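Local coordinates for protein transcription termination factor FttA (Methanosarcina mazei, PDB 2XR1) that probably terminates transcription by zinc-dependent cleavage of nascent RNA at the polymerase exit channel and then degrades the released transcript from its 5' end, at residues 426-431 with 449-454; 521-526 with 568-573; 532-537 with 547-552. All coordinates share one frame; numbering follows the deposited sequence.

Contact 1 of 3, residues 426-431 with 449-454; sequences EVMIVL and GMIWEA
Met-428 carries this contact from helix 423-436, reaching two neighbouring residues at the start of helix 451-460. Its SD lies 4.0 Å from Ile-451 CG2, and its terminal methyl goes on to Trp-452, with Met-428 CE 4.4 Å from Trp-452 CZ3. That methyl sits at the rim of the indole, close to the ring plane, so the approach is to the edge of the six-membered ring and not over its face. A bend at the last torsion of Met-428 (chi3 61°) turns the methyl from the isoleucine toward the tryptophan. The Met-428 and Ile-451 side chains run past one another in opposite directions. On Ile-451 it is the CG2 branch, which stands anti to the backbone N, that meets the sulfur. The backbones stay well apart, 10.2 Å between the CA atoms of Met-428 and Ile-451.

One shell further out, Leu-508 of strand 506-509 touches both Met-428 and Ile-451, and Val-427 rests on it as well. Helix 423-436 crosses above this strand on its way from strand 414-417 to strand 445-448, two parallel strands that have 506-509 between them: a beta-alpha-beta crossover that skips one position. At the turn into helix 451-460, Asp-490 OD1 accepts a hydrogen bond from the backbone N of Met-450, the N-cap residue. Within the helix, Glu-453 bonds Ser-145 and Thr-147 near the start of helix 146-157. Ile-451 is about 11 Å, side chain to side chain, from the zinc ligand His-247.

No hydrogen bond joins the two segments, and together they bury 92 Å². The chemistry is that of a thioether whose sulfur touches one side chain and whose methyl touches the next, which implies a small apolar contact resting on dispersion alone.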
loop_
_atom_site.group_PDB
_atom_site.type_symbol
_atom_site.label_atom_id
_atom_site.label_comp_id
_atom_site.label_asym_id
_atom_site.label_seq_id
_atom_site.Cartn_x
_atom_site.Cartn_y
_atom_site.Cartn_z
ATOM N N GLU B 426 -26.547 -14.898 -24.524
ATOM C CA GLU B 426 -26.234 -16.279 -24.921
ATOM C C GLU B 426 -27.461 -17.183 -24.770
ATOM O O GLU B 426 -27.726 -18.032 -25.642
ATOM C CB GLU B 426 -24.994 -16.881 -24.200
ATOM C CG GLU B 426 -23.658 -16.852 -25.048
ATOM C CD GLU B 426 -22.744 -18.170 -24.975
ATOM O OE1 GLU B 426 -21.956 -18.369 -23.960
ATOM O OE2 GLU B 426 -22.807 -18.969 -25.968
ATOM N N VAL B 427 -28.239 -16.980 -23.714
ATOM C CA VAL B 427 -29.452 -17.784 -23.547
ATOM C C VAL B 427 -30.447 -17.525 -24.678
ATOM O O VAL B 427 -31.040 -18.441 -25.204
ATOM C CB VAL B 427 -30.141 -17.557 -22.187
ATOM C CG1 VAL B 427 -31.457 -18.318 -22.119
ATOM C CG2 VAL B 427 -29.265 -17.983 -21.077
ATOM N N MET B 428 -30.611 -16.274 -25.063
ATOM C CA MET B 428 -31.549 -15.911 -26.162
ATOM C C MET B 428 -31.159 -16.570 -27.465
ATOM O O MET B 428 -32.000 -17.005 -28.195
ATOM C CB MET B 428 -31.595 -14.392 -26.364
ATOM C CG MET B 428 -32.169 -13.626 -25.184
ATOM S SD MET B 428 -31.814 -11.852 -25.237
ATOM C CE MET B 428 -32.666 -11.450 -26.799
ATOM N N ILE B 429 -29.867 -16.649 -27.759
ATOM C CA ILE B 429 -29.437 -17.239 -29.028
ATOM C C ILE B 429 -29.761 -18.713 -29.071
ATOM O O ILE B 429 -30.141 -19.230 -30.111
ATOM C CB ILE B 429 -27.936 -17.053 -29.290
ATOM C CG1 ILE B 429 -27.677 -15.611 -29.700
ATOM C CG2 ILE B 429 -27.460 -17.978 -30.433
ATOM C CD1 ILE B 429 -26.237 -15.233 -29.554
ATOM N N VAL B 430 -29.629 -19.380 -27.938
ATOM C CA VAL B 430 -29.972 -20.778 -27.853
ATOM C C VAL B 430 -31.482 -20.978 -28.017
ATOM O O VAL B 430 -31.915 -21.856 -28.778
ATOM C CB VAL B 430 -29.403 -21.397 -26.560
ATOM C CG1 VAL B 430 -30.058 -22.714 -26.253
ATOM C CG2 VAL B 430 -27.915 -21.576 -26.724
ATOM N N LEU B 431 -32.273 -20.153 -27.331
ATOM C CA LEU B 431 -33.734 -20.307 -27.338
ATOM C C LEU B 431 -34.322 -20.056 -28.725
ATOM O O LEU B 431 -35.053 -20.887 -29.239
ATOM C CB LEU B 431 -34.387 -19.393 -26.307
ATOM C CG LEU B 431 -34.097 -19.771 -24.854
ATOM C CD1 LEU B 431 -34.454 -18.649 -23.940
ATOM C CD2 LEU B 431 -34.849 -21.011 -24.438
ATOM N N GLY B 449 -36.228 -6.148 -17.247
ATOM C CA GLY B 449 -35.126 -5.470 -16.565
ATOM C C GLY B 449 -33.885 -5.071 -17.364
ATOM O O GLY B 449 -32.753 -5.296 -16.894
ATOM N N MET B 450 -34.095 -4.435 -18.512
ATOM C CA MET B 450 -33.016 -3.872 -19.360
ATOM C C MET B 450 -32.269 -4.859 -20.271
ATOM O O MET B 450 -31.355 -4.463 -21.007
ATOM C CB MET B 450 -31.991 -3.038 -18.567
ATOM C CG MET B 450 -32.555 -1.998 -17.618
ATOM S SD MET B 450 -33.479 -0.716 -18.417
ATOM C CE MET B 450 -32.338 0.675 -18.175
ATOM N N ILE B 451 -32.684 -6.117 -20.277
ATOM C CA ILE B 451 -32.075 -7.094 -21.161
ATOM C C ILE B 451 -32.178 -6.657 -22.596
ATOM O O ILE B 451 -31.187 -6.685 -23.337
ATOM C CB ILE B 451 -32.717 -8.472 -21.022
ATOM C CG1 ILE B 451 -32.309 -9.083 -19.686
ATOM C CG2 ILE B 451 -32.287 -9.380 -22.155
ATOM C CD1 ILE B 451 -33.032 -10.344 -19.409
ATOM N N TRP B 452 -33.380 -6.262 -22.990
ATOM C CA TRP B 452 -33.659 -5.910 -24.371
ATOM C C TRP B 452 -32.876 -4.682 -24.865
ATOM O O TRP B 452 -32.289 -4.691 -25.940
ATOM C CB TRP B 452 -35.144 -5.642 -24.516
ATOM C CG TRP B 452 -35.551 -5.323 -25.902
ATOM C CD1 TRP B 452 -36.087 -4.175 -26.340
ATOM C CD2 TRP B 452 -35.412 -6.178 -27.040
ATOM N NE1 TRP B 452 -36.327 -4.255 -27.680
ATOM C CE2 TRP B 452 -35.906 -5.472 -28.143
ATOM C CE3 TRP B 452 -34.902 -7.478 -27.229
ATOM C CZ2 TRP B 452 -35.937 -6.014 -29.438
ATOM C CZ3 TRP B 452 -34.920 -8.021 -28.508
ATOM C CH2 TRP B 452 -35.440 -7.281 -29.603
ATOM N N GLU B 453 -32.895 -3.608 -24.093
ATOM C CA GLU B 453 -32.068 -2.443 -24.384
ATOM C C GLU B 453 -30.575 -2.804 -24.435
ATOM O O GLU B 453 -29.831 -2.287 -25.292
ATOM C CB GLU B 453 -32.340 -1.364 -23.342
ATOM C CG GLU B 453 -31.548 -0.063 -23.489
ATOM C CD GLU B 453 -31.646 0.573 -24.850
ATOM O OE1 GLU B 453 -32.797 0.767 -25.366
ATOM O OE2 GLU B 453 -30.559 0.885 -25.382
ATOM N N ALA B 454 -30.136 -3.710 -23.554
ATOM C CA ALA B 454 -28.734 -4.189 -23.576
ATOM C C ALA B 454 -28.432 -4.918 -24.872
ATOM O O ALA B 454 -27.328 -4.845 -25.400
ATOM C CB ALA B 454 -28.456 -5.069 -22.425
#

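Contact 2 of 3, residues 521-526 with 568-573; sequences EYFKAF and LKMNME
Two methionines of one loop, Met-570 and Met-572, converge on the single aromatic ring of Phe-523. Met-570 meets the ring through its CG, 4.2 Å from Phe-523 CE1. The Met-572 side chain crosses that of Phe-523 at about a right angle, and its methyl CE is modelled near the CD1–CE1 side of the ring, closer than carbon atoms can sit, so the placement of that methyl is doubtful.

Phe-523 gets there by its first torsion. Its CA–CB bond does not aim at the loop, but with CG anti to the backbone N (chi1 167°) the end of the ring swings nearer. At the close of the helix, Phe-526 O lies 4.2 Å from Met-572 SD, a loose approach with no bond; this carbonyl accepts a hydrogen bond from Asn-532 ND2. The CA atoms of Phe-526 and Met-572 are 7.7 Å apart. The segments bury 219 Å² between them. Because the Phe-523 ring and the methionine side chains supply most of that surface, and no hydrogen bond crosses, the packing is mainly apolar.

Helix 518-526 links strand 506-509 to strand 533-536, and Tyr-522 and Phe-526 lean on Ile-507 of the former. From the loop, Met-570 and Met-572 both touch Leu-534 of the latter. The loop then runs directly into the outermost strand, 573-576, which pairs in parallel with 533-536 at that edge of the sheet.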
loop_
_atom_site.group_PDB
_atom_site.type_symbol
_atom_site.label_atom_id
_atom_site.label_comp_id
_atom_site.label_asym_id
_atom_site.label_seq_id
_atom_site.Cartn_x
_atom_site.Cartn_y
_atom_site.Cartn_z
ATOM N N GLU B 521 -40.281 -10.663 -8.463
ATOM C CA GLU B 521 -41.727 -10.612 -8.654
ATOM C C GLU B 521 -42.198 -11.897 -9.334
ATOM O O GLU B 521 -43.141 -12.526 -8.882
ATOM C CB GLU B 521 -42.164 -9.367 -9.454
ATOM C CG GLU B 521 -42.789 -8.249 -8.607
ATOM C CD GLU B 521 -42.588 -6.850 -9.211
ATOM O OE1 GLU B 521 -41.415 -6.493 -9.461
ATOM O OE2 GLU B 521 -43.578 -6.099 -9.428
ATOM N N TYR B 522 -41.530 -12.291 -10.413
ATOM C CA TYR B 522 -41.864 -13.534 -11.107
ATOM C C TYR B 522 -41.765 -14.738 -10.194
ATOM O O TYR B 522 -42.579 -15.666 -10.279
ATOM C CB TYR B 522 -40.949 -13.750 -12.304
ATOM C CG TYR B 522 -41.185 -12.736 -13.369
ATOM C CD1 TYR B 522 -42.388 -12.710 -14.072
ATOM C CD2 TYR B 522 -40.228 -11.769 -13.663
ATOM C CE1 TYR B 522 -42.621 -11.762 -15.047
ATOM C CE2 TYR B 522 -40.473 -10.803 -14.640
ATOM C CZ TYR B 522 -41.674 -10.811 -15.310
ATOM O OH TYR B 522 -41.904 -9.874 -16.270
ATOM N N PHE B 523 -40.771 -14.711 -9.319
ATOM C CA PHE B 523 -40.494 -15.812 -8.404
ATOM C C PHE B 523 -41.515 -15.814 -7.270
ATOM O O PHE B 523 -42.052 -16.861 -6.904
ATOM C CB PHE B 523 -39.048 -15.676 -7.887
ATOM C CG PHE B 523 -38.715 -16.544 -6.722
ATOM C CD1 PHE B 523 -38.217 -17.803 -6.911
ATOM C CD2 PHE B 523 -38.878 -16.079 -5.426
ATOM C CE1 PHE B 523 -37.897 -18.602 -5.819
ATOM C CE2 PHE B 523 -38.564 -16.876 -4.333
ATOM C CZ PHE B 523 -38.077 -18.130 -4.530
ATOM N N LYS B 524 -41.800 -14.635 -6.728
ATOM C CA LYS B 524 -42.752 -14.528 -5.637
ATOM C C LYS B 524 -44.070 -15.175 -6.030
ATOM O O LYS B 524 -44.797 -15.659 -5.163
ATOM C CB LYS B 524 -42.954 -13.076 -5.225
ATOM N N ALA B 525 -44.363 -15.219 -7.329
ATOM C CA ALA B 525 -45.656 -15.709 -7.813
ATOM C C ALA B 525 -45.616 -17.087 -8.472
ATOM O O ALA B 525 -46.626 -17.760 -8.501
ATOM C CB ALA B 525 -46.278 -14.694 -8.765
ATOM N N PHE B 526 -44.483 -17.520 -9.003
ATOM C CA PHE B 526 -44.440 -18.826 -9.692
ATOM C C PHE B 526 -43.784 -19.980 -8.911
ATOM O O PHE B 526 -43.812 -21.132 -9.353
ATOM C CB PHE B 526 -43.755 -18.675 -11.058
ATOM C CG PHE B 526 -44.525 -17.831 -12.041
ATOM C CD1 PHE B 526 -45.913 -17.940 -12.155
ATOM C CD2 PHE B 526 -43.874 -16.942 -12.866
ATOM C CE1 PHE B 526 -46.601 -17.162 -13.064
ATOM C CE2 PHE B 526 -44.587 -16.160 -13.769
ATOM C CZ PHE B 526 -45.938 -16.275 -13.862
ATOM N N LEU B 568 -41.848 -17.182 1.920
ATOM C CA LEU B 568 -42.726 -18.062 1.115
ATOM C C LEU B 568 -41.990 -19.268 0.499
ATOM O O LEU B 568 -40.901 -19.130 -0.074
ATOM C CB LEU B 568 -43.506 -17.259 0.035
ATOM C CG LEU B 568 -44.786 -16.497 0.490
ATOM C CD1 LEU B 568 -45.364 -15.616 -0.642
ATOM C CD2 LEU B 568 -45.879 -17.431 1.048
ATOM N N LYS B 569 -42.632 -20.437 0.628
ATOM C CA LYS B 569 -42.027 -21.733 0.304
ATOM C C LYS B 569 -42.097 -22.134 -1.167
ATOM O O LYS B 569 -43.167 -22.104 -1.794
ATOM C CB LYS B 569 -42.651 -22.854 1.134
ATOM C CG LYS B 569 -41.830 -23.270 2.348
ATOM C CD LYS B 569 -42.345 -24.571 2.949
ATOM C CE LYS B 569 -43.879 -24.556 3.175
ATOM N NZ LYS B 569 -44.363 -23.305 3.816
ATOM N N MET B 570 -40.947 -22.593 -1.657
ATOM C CA MET B 570 -40.721 -22.890 -3.052
ATOM C C MET B 570 -40.824 -24.388 -3.349
ATOM O O MET B 570 -40.039 -25.178 -2.868
ATOM C CB MET B 570 -39.327 -22.387 -3.387
ATOM C CG MET B 570 -38.842 -22.571 -4.805
ATOM S SD MET B 570 -37.057 -22.601 -4.659
ATOM C CE MET B 570 -36.617 -23.017 -6.337
ATOM N N ASN B 571 -41.803 -24.764 -4.159
ATOM C CA ASN B 571 -41.965 -26.135 -4.592
ATOM C C ASN B 571 -41.473 -26.358 -6.011
ATOM O O ASN B 571 -41.578 -27.466 -6.523
ATOM C CB ASN B 571 -43.440 -26.513 -4.531
ATOM C CG ASN B 571 -44.049 -26.271 -3.162
ATOM O OD1 ASN B 571 -43.397 -25.702 -2.278
ATOM N ND2 ASN B 571 -45.303 -26.690 -2.980
ATOM N N MET B 572 -40.953 -25.318 -6.659
ATOM C CA MET B 572 -40.682 -25.396 -8.097
ATOM C C MET B 572 -39.350 -26.077 -8.377
ATOM O O MET B 572 -38.373 -25.855 -7.669
ATOM C CB MET B 572 -40.721 -24.000 -8.745
ATOM C CG MET B 572 -39.414 -23.212 -8.748
ATOM S SD MET B 572 -39.639 -21.567 -9.491
ATOM C CE MET B 572 -39.291 -20.493 -8.112
ATOM N N GLU B 573 -39.324 -26.897 -9.421
ATOM C CA GLU B 573 -38.111 -27.560 -9.907
ATOM C C GLU B 573 -36.954 -26.581 -10.075
ATOM O O GLU B 573 -37.148 -25.439 -10.494
ATOM C CB GLU B 573 -38.400 -28.245 -11.251
ATOM C CG GLU B 573 -37.259 -29.110 -11.821
ATOM C CD GLU B 573 -37.677 -29.867 -13.087
ATOM O OE1 GLU B 573 -38.538 -30.786 -12.994
ATOM O OE2 GLU B 573 -37.143 -29.533 -14.184
#

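Contact 3 of 3, residues 532-537 with 547-552; sequences NTLVFV and RRIQKG
Phe-536 points from strand 533-536 at the last turn of helix 545-550, and its CB, the CD2 side of its ring and the ring tip all meet that turn. CB lies 4.1 Å from Gln-550 OE1. The next atoms, CG and CD2, stay beside the same oxygen, with Phe-536 CD2 4.0 Å from Gln-550 OE1. Further along the ring, CE2 comes to 4.1 Å from Gln-550 CB and equally near to Ile-549 CG2. At the tip, CZ is 4.2 Å from Ile-549 CB. Ile-549 CG2 sits at the ring edge, near its plane. Ring and amide planes are 81° apart, almost perpendicular, which excludes a flat stack. Gln-550 reaches across the phenylalanine at a slant, its CG standing anti to the backbone N (chi1 166°) and the chain continuing extended.

Leu-534, two residues earlier and on the same face of the strand, completes the contact: its CD2 is 4.1 Å from Ile-549 CG2 and a similar distance from Ile-549 CD1. Ile-549 therefore presents both branches to the strand, crossing Leu-534 and Phe-536 at about right angles. No hydrogen bond spans the segments. Beyond them, Met-514 and Met-570 also touch Ile-549, and Val-576 touches Gln-550.

The helix ends in a Schellman motif, with Gly-552 at positive phi (85°) and its N bonded to Ile-549 O. Val-535 points to the other face of the sheet, against Leu-400 of helix 393-409. Strand 533-536, helix 545-550 and the adjoining parallel strand 573-576 form a beta-alpha-beta crossover, whose return passes through the short antiparallel pair 555-556 and 568-569 and an unmodelled part. The sheet with helices on both faces is the three-layer alpha/beta/alpha organisation of the beta-CASP domain.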
loop_
_atom_site.group_PDB
_atom_site.type_symbol
_atom_site.label_atom_id
_atom_site.label_comp_id
_atom_site.label_asym_id
_atom_site.label_seq_id
_atom_site.Cartn_x
_atom_site.Cartn_y
_atom_site.Cartn_z
ATOM N N ASN B 532 -43.584 -25.703 -12.616
ATOM C CA ASN B 532 -42.613 -24.710 -13.071
ATOM C C ASN B 532 -41.168 -25.103 -12.826
ATOM O O ASN B 532 -40.891 -26.089 -12.134
ATOM C CB ASN B 532 -42.861 -23.387 -12.361
ATOM C CG ASN B 532 -44.189 -22.780 -12.719
ATOM O OD1 ASN B 532 -44.663 -22.918 -13.848
ATOM N ND2 ASN B 532 -44.798 -22.093 -11.760
ATOM N N THR B 533 -40.242 -24.317 -13.382
ATOM C CA THR B 533 -38.820 -24.561 -13.236
ATOM C C THR B 533 -37.998 -23.286 -13.108
ATOM O O THR B 533 -38.302 -22.266 -13.729
ATOM C CB THR B 533 -38.290 -25.327 -14.431
ATOM O OG1 THR B 533 -39.052 -26.526 -14.596
ATOM C CG2 THR B 533 -36.817 -25.697 -14.219
ATOM N N LEU B 534 -36.936 -23.359 -12.305
ATOM C CA LEU B 534 -36.060 -22.231 -12.110
ATOM C C LEU B 534 -34.683 -22.603 -12.635
ATOM O O LEU B 534 -34.046 -23.489 -12.068
ATOM C CB LEU B 534 -35.988 -21.882 -10.618
ATOM C CG LEU B 534 -35.083 -20.702 -10.238
ATOM C CD1 LEU B 534 -35.730 -19.427 -10.713
ATOM C CD2 LEU B 534 -34.825 -20.696 -8.728
ATOM N N VAL B 535 -34.210 -21.920 -13.682
ATOM C CA VAL B 535 -33.021 -22.371 -14.406
ATOM C C VAL B 535 -31.822 -21.509 -14.090
ATOM O O VAL B 535 -31.785 -20.350 -14.458
ATOM C CB VAL B 535 -33.282 -22.342 -15.927
ATOM C CG1 VAL B 535 -32.149 -23.021 -16.703
ATOM C CG2 VAL B 535 -34.628 -23.029 -16.240
ATOM N N PHE B 536 -30.840 -22.060 -13.408
ATOM C CA PHE B 536 -29.582 -21.348 -13.197
ATOM C C PHE B 536 -28.585 -21.615 -14.322
ATOM O O PHE B 536 -28.176 -22.745 -14.516
ATOM C CB PHE B 536 -28.947 -21.757 -11.874
ATOM C CG PHE B 536 -29.675 -21.251 -10.675
ATOM C CD1 PHE B 536 -29.720 -19.903 -10.397
ATOM C CD2 PHE B 536 -30.306 -22.127 -9.801
ATOM C CE1 PHE B 536 -30.394 -19.432 -9.291
ATOM C CE2 PHE B 536 -30.965 -21.651 -8.681
ATOM C CZ PHE B 536 -31.004 -20.307 -8.433
ATOM N N VAL B 537 -28.165 -20.565 -15.020
ATOM C CA VAL B 537 -27.357 -20.698 -16.226
ATOM C C VAL B 537 -25.919 -20.277 -16.010
ATOM O O VAL B 537 -25.111 -20.360 -16.924
ATOM C CB VAL B 537 -27.905 -19.868 -17.362
ATOM C CG1 VAL B 537 -29.335 -20.306 -17.712
ATOM C CG2 VAL B 537 -27.844 -18.443 -17.005
ATOM N N ARG B 547 -27.672 -18.253 -4.821
ATOM C CA ARG B 547 -26.793 -19.251 -4.275
ATOM C C ARG B 547 -27.489 -20.065 -3.186
ATOM O O ARG B 547 -27.369 -21.288 -3.143
ATOM C CB ARG B 547 -25.550 -18.584 -3.697
ATOM C CG ARG B 547 -24.576 -19.549 -3.007
ATOM C CD ARG B 547 -24.186 -20.672 -3.927
ATOM N NE ARG B 547 -22.876 -21.147 -3.549
ATOM C CZ ARG B 547 -22.447 -22.396 -3.694
ATOM N NH1 ARG B 547 -23.235 -23.328 -4.248
ATOM N NH2 ARG B 547 -21.213 -22.719 -3.269
ATOM N N ARG B 548 -28.190 -19.369 -2.306
ATOM C CA ARG B 548 -28.926 -20.001 -1.244
ATOM C C ARG B 548 -29.969 -21.001 -1.794
ATOM O O ARG B 548 -30.040 -22.142 -1.330
ATOM C CB ARG B 548 -29.518 -18.916 -0.327
ATOM C CG ARG B 548 -30.683 -19.319 0.511
ATOM C CD ARG B 548 -30.433 -19.034 1.951
ATOM N NE ARG B 548 -30.481 -17.616 2.312
ATOM C CZ ARG B 548 -30.503 -17.171 3.575
ATOM N NH1 ARG B 548 -30.479 -18.032 4.601
ATOM N NH2 ARG B 548 -30.553 -15.859 3.819
ATOM N N ILE B 549 -30.733 -20.620 -2.801
ATOM C CA ILE B 549 -31.658 -21.573 -3.410
ATOM C C ILE B 549 -30.937 -22.806 -3.959
ATOM O O ILE B 549 -31.309 -23.945 -3.674
ATOM C CB ILE B 549 -32.439 -20.962 -4.542
ATOM C CG1 ILE B 549 -33.385 -19.898 -3.997
ATOM C CG2 ILE B 549 -33.205 -22.037 -5.254
ATOM C CD1 ILE B 549 -34.078 -19.072 -5.055
ATOM N N GLN B 550 -29.895 -22.566 -4.739
ATOM C CA GLN B 550 -29.117 -23.626 -5.379
ATOM C C GLN B 550 -28.527 -24.607 -4.394
ATOM O O GLN B 550 -28.233 -25.730 -4.774
ATOM C CB GLN B 550 -28.013 -22.985 -6.211
ATOM C CG GLN B 550 -26.881 -23.904 -6.700
ATOM C CD GLN B 550 -26.025 -23.214 -7.755
ATOM O OE1 GLN B 550 -26.494 -22.926 -8.861
ATOM N NE2 GLN B 550 -24.799 -22.890 -7.398
ATOM N N LYS B 551 -28.347 -24.187 -3.141
ATOM C CA LYS B 551 -27.923 -25.089 -2.066
ATOM C C LYS B 551 -29.081 -25.913 -1.466
ATOM O O LYS B 551 -28.888 -26.667 -0.503
ATOM C CB LYS B 551 -27.246 -24.303 -0.931
ATOM C CG LYS B 551 -25.872 -23.767 -1.244
ATOM C CD LYS B 551 -25.172 -23.260 0.048
ATOM C CE LYS B 551 -24.520 -21.869 -0.172
ATOM N NZ LYS B 551 -23.686 -21.383 0.951
ATOM N N GLY B 552 -30.285 -25.750 -2.001
ATOM C CA GLY B 552 -31.437 -26.530 -1.527
ATOM C C GLY B 552 -32.143 -25.950 -0.311
ATOM O O GLY B 552 -32.883 -26.658 0.371
#

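How the contacts relate
All three contacts lie in the beta-CASP region, packed on or around its six-stranded parallel sheet. Contact 1 comes first in the chain; contact 3 is nested within the loop closed by contact 2. Contacts 2 and 3 have centres 11 Å apart and are joined directly: Glu-573 O lies 2.8 Å from Leu-534 N, a probable hydrogen bond between neighbouring parallel strands. Contact 1 is 22 Å from contact 2 and 19 Å from contact 3, centre to centre, and meets the latter where Val-427 CG2 packs 4.1 Å from Val-537 CG1. Contacts 2 and 3 thus lie at the edge of the sheet formed by strands 533-536 and 573-576, while contact 1 lies nearer the zinc site.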